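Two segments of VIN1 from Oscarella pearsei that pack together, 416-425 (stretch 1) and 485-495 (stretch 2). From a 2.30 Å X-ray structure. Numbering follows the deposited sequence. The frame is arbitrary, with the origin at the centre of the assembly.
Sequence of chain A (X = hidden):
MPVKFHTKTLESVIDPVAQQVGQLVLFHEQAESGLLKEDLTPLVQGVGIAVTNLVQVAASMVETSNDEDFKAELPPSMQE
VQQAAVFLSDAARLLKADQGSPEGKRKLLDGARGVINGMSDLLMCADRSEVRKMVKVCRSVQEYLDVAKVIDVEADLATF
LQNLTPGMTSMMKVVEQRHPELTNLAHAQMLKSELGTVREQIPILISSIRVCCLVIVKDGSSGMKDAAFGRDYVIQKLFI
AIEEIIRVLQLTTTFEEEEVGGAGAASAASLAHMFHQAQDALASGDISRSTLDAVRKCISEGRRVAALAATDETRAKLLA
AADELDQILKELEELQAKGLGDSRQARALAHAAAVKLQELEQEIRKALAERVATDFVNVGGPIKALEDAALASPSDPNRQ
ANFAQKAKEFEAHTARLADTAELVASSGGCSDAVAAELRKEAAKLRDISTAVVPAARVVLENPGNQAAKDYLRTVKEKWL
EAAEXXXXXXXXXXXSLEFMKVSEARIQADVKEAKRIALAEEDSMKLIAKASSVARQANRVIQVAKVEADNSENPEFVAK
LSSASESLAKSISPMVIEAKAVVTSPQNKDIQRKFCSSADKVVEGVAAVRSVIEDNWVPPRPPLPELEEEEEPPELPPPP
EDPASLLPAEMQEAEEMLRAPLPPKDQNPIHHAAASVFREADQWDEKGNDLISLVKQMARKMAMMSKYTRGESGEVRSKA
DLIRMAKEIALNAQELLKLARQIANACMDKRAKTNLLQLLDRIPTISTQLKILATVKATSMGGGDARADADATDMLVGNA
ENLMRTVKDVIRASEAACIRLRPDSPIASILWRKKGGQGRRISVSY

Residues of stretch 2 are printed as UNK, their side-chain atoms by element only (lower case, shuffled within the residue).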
# COMPACT_ATOMS: atom_id res chain seq x y z
N ARG A 416 14.88 0.63 17.99
CA ARG A 416 13.73 1.34 18.54
C ARG A 416 12.95 2.06 17.45
O ARG A 416 11.71 2.08 17.47
CB ARG A 416 14.18 2.32 19.62
CG ARG A 416 13.04 3.04 20.31
CD ARG A 416 12.15 2.07 21.08
NE ARG A 416 11.23 2.77 21.96
CZ ARG A 416 10.50 2.19 22.90
NH1 ARG A 416 10.59 0.88 23.10
NH2 ARG A 416 9.69 2.91 23.66
N LEU A 417 13.66 2.66 16.49
CA LEU A 417 12.97 3.31 15.36
C LEU A 417 12.11 2.31 14.61
O LEU A 417 10.94 2.58 14.32
CB LEU A 417 13.99 3.95 14.42
CG LEU A 417 14.79 5.14 14.95
CD1 LEU A 417 15.68 5.69 13.84
CD2 LEU A 417 13.86 6.22 15.49
N ALA A 418 12.67 1.14 14.29
CA ALA A 418 11.91 0.15 13.53
C ALA A 418 10.73 -0.39 14.34
O ALA A 418 9.65 -0.62 13.79
CB ALA A 418 12.82 -0.98 13.07
N ASP A 419 10.93 -0.60 15.64
CA ASP A 419 9.84 -1.05 16.50
C ASP A 419 8.70 -0.03 16.52
O ASP A 419 7.53 -0.40 16.41
CB ASP A 419 10.34 -1.33 17.91
CG ASP A 419 11.07 -2.65 18.02
OD1 ASP A 419 11.50 -3.19 16.98
OD2 ASP A 419 11.22 -3.16 19.16
N THR A 420 9.04 1.25 16.67
CA THR A 420 8.02 2.29 16.68
C THR A 420 7.28 2.35 15.35
O THR A 420 6.05 2.49 15.31
CB THR A 420 8.65 3.64 17.02
OG1 THR A 420 9.05 3.63 18.40
CG2 THR A 420 7.66 4.77 16.79
N ALA A 421 8.02 2.23 14.23
CA ALA A 421 7.36 2.16 12.93
C ALA A 421 6.39 0.99 12.88
O ALA A 421 5.28 1.11 12.33
CB ALA A 421 8.40 2.05 11.82
N GLU A 422 6.77 -0.15 13.46
CA GLU A 422 5.87 -1.31 13.48
C GLU A 422 4.63 -1.03 14.31
O GLU A 422 3.52 -1.42 13.93
CB GLU A 422 6.61 -2.54 14.01
CG GLU A 422 5.71 -3.75 14.22
CD GLU A 422 5.05 -4.22 12.93
OE1 GLU A 422 5.73 -4.24 11.89
OE2 GLU A 422 3.84 -4.55 12.97
N LEU A 423 4.79 -0.35 15.46
CA LEU A 423 3.64 -0.01 16.29
C LEU A 423 2.68 0.91 15.55
O LEU A 423 1.46 0.69 15.56
CB LEU A 423 4.10 0.64 17.59
CG LEU A 423 2.98 1.14 18.50
CD1 LEU A 423 2.12 -0.01 18.99
CD2 LEU A 423 3.54 1.93 19.68
N VAL A 424 3.22 1.94 14.90
CA VAL A 424 2.38 2.85 14.13
C VAL A 424 1.66 2.10 13.01
O VAL A 424 0.47 2.32 12.77
CB VAL A 424 3.23 4.01 13.57
CG1 VAL A 424 2.49 4.72 12.45
CG2 VAL A 424 3.57 4.99 14.68
N ALA A 425 2.37 1.19 12.34
CA ALA A 425 1.75 0.42 11.27
C ALA A 425 0.66 -0.50 11.79
O ALA A 425 -0.29 -0.82 11.06
CB ALA A 425 2.82 -0.39 10.52
N UNK A 485 13.18 8.75 5.46
CA UNK A 485 11.96 8.45 4.71
C UNK A 485 10.96 7.68 5.58
O UNK A 485 9.76 7.99 5.57
o UNK A 485 12.80 6.38 3.78
c UNK A 485 12.29 7.66 3.45
N UNK A 486 11.44 6.68 6.32
CA UNK A 486 10.57 5.99 7.27
C UNK A 486 9.97 6.97 8.27
O UNK A 486 8.79 6.84 8.64
c UNK A 486 10.45 3.88 8.70
s UNK A 486 11.36 2.81 9.83
c UNK A 486 11.34 4.89 7.99
c UNK A 486 11.71 3.97 11.16
N UNK A 487 10.75 7.96 8.70
CA UNK A 487 10.22 8.98 9.58
C UNK A 487 9.14 9.82 8.92
O UNK A 487 8.18 10.22 9.57
N UNK A 488 9.29 10.09 7.62
CA UNK A 488 8.25 10.81 6.90
C UNK A 488 6.95 10.01 6.85
O UNK A 488 5.86 10.57 7.01
c UNK A 488 9.38 12.95 3.88
c UNK A 488 8.71 11.15 5.48
c UNK A 488 11.26 11.85 2.72
n UNK A 488 12.11 12.73 3.23
n UNK A 488 11.70 10.89 1.92
c UNK A 488 9.35 12.52 5.34
n UNK A 488 9.96 11.93 3.01
N UNK A 489 7.05 8.70 6.62
CA UNK A 489 5.84 7.88 6.62
C UNK A 489 5.19 7.85 8.00
O UNK A 489 3.97 8.00 8.13
o UNK A 489 6.70 6.47 4.84
c UNK A 489 6.17 6.46 6.15
N UNK A 490 6.01 7.68 9.04
CA UNK A 490 5.48 7.66 10.41
C UNK A 490 4.76 8.97 10.72
O UNK A 490 3.64 8.97 11.25
c UNK A 490 6.18 7.73 12.81
c UNK A 490 7.02 5.92 11.34
c UNK A 490 6.61 7.38 11.41
N UNK A 491 5.39 10.10 10.38
CA UNK A 491 4.73 11.39 10.58
C UNK A 491 3.46 11.51 9.74
O UNK A 491 2.51 12.19 10.14
o UNK A 491 6.82 11.95 12.27
c UNK A 491 5.69 12.53 10.26
o UNK A 491 7.89 13.22 10.83
c UNK A 491 6.89 12.57 11.18
N UNK A 492 3.43 10.86 8.58
CA UNK A 492 2.23 10.89 7.76
C UNK A 492 1.06 10.16 8.40
O UNK A 492 -0.09 10.60 8.29
N UNK A 493 1.33 9.04 9.06
CA UNK A 493 0.25 8.30 9.70
C UNK A 493 -0.18 8.96 11.01
O UNK A 493 -1.37 9.06 11.30
c UNK A 493 -0.38 6.09 10.73
c UNK A 493 0.68 6.84 9.93
c UNK A 493 0.94 6.15 8.60
N UNK A 494 0.79 9.42 11.81
CA UNK A 494 0.51 9.89 13.16
C UNK A 494 -0.41 11.11 13.13
O UNK A 494 -0.32 11.96 12.23
c UNK A 494 1.43 8.22 15.42
c UNK A 494 2.39 8.91 14.50
c UNK A 494 1.67 11.27 14.94
c UNK A 494 1.83 10.19 13.88
N UNK A 495 -1.32 11.17 14.11
CA UNK A 495 -2.15 12.35 14.30
C UNK A 495 -1.28 13.54 14.69
O UNK A 495 -0.64 13.53 15.75
c UNK A 495 -4.32 13.11 15.39
o UNK A 495 -5.38 12.83 16.00
o UNK A 495 -4.16 14.20 14.80
c UNK A 495 -3.20 12.08 15.38

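Stretch 1 is helical from Arg 416 to Ala 425, and stretch 2 is helical from position 485 to position 493.

Position 485 carries one carbon and then one oxygen. Two side-chain atoms ending in a hydroxyl make it Ser 485. It makes no contact with stretch 1, and its OG is hydrogen-bonded elsewhere in the structure.

Position 486 has an unbranched chain of two carbons, a sulfur and a final carbon. A thioether inside a straight chain identifies Met 486. Its CB points toward stretch 1. Met 486 SD lies 3.6 Å from Ala 421 CB, and Met 486 CE lies 3.5 Å from Leu 417 O and 4.0 Å from Leu 417 CB.

Position 487 has no side-chain atoms, so it is Gly 487. It does not touch stretch 1. A CB would have room there, so this contact does not demand a glycine.

Position 488 has three carbons, a nitrogen, and a carbon bearing two more nitrogens. That guanidinium group makes it Arg 488. It is exposed and out of reach of stretch 1.

Position 489 again has one carbon and one oxygen, which gives Ser 489. Its CB points sideways, and its OG is hydrogen-bonded elsewhere in the structure.

Position 490 has three carbons, branched at the first. This is Val 490. Its CB points toward stretch 1, and Val 490 CG2 is 4.1 Å from Ala 421 CB. Val 490 CG1 is 4.2 Å from Val 424 CG2. The CA atoms of Ala 421 and Val 490 are 6.3 Å apart, a close approach that the small alanine side chain suits.

Position 491 has two carbons, the second carrying two oxygens. This carboxylate is Asp 491. Its CB points away from stretch 1, and both carboxylate oxygens are hydrogen-bonded elsewhere in the structure.

Position 492 has no side-chain atoms and is Gly 492. An ideal CB on Gly 492 would be crowded by Ser 489 O at 3.2 Å.

Position 493 has three carbons in the same fork as Val 490, so it is Val 493. Its CB points toward stretch 1. Val 493 CG1 meets Val 424 CG1 at 3.6 Å.

Position 494 has four carbons, forked at the first, with one arm two carbons long. This is Ile 494, the first residue after the helix to leave helical phi/psi. Its CB points sideways, but the end comes nearer: Ile 494 CD1 is 3.9 Å from Val 424 CG2.

Position 495 has two carbons, the second carrying two oxygens. It is Asp 495, out of reach of stretch 1. It caps a backbone N just past the stretch.

The helices run in roughly the same direction, 32° apart, with axes 10.2 Å apart at closest approach. No hydrogen bond crosses between them. The contact is apolar packing: Met 486 covers Leu 417 and Ala 421, Val 490 spans Ala 421 and Val 424, and Val 493 and Ile 494 complete the packing on Val 424. Together the stretches bury 321 Å².

Stretch 2 (485-495) SMGRSVDGVID
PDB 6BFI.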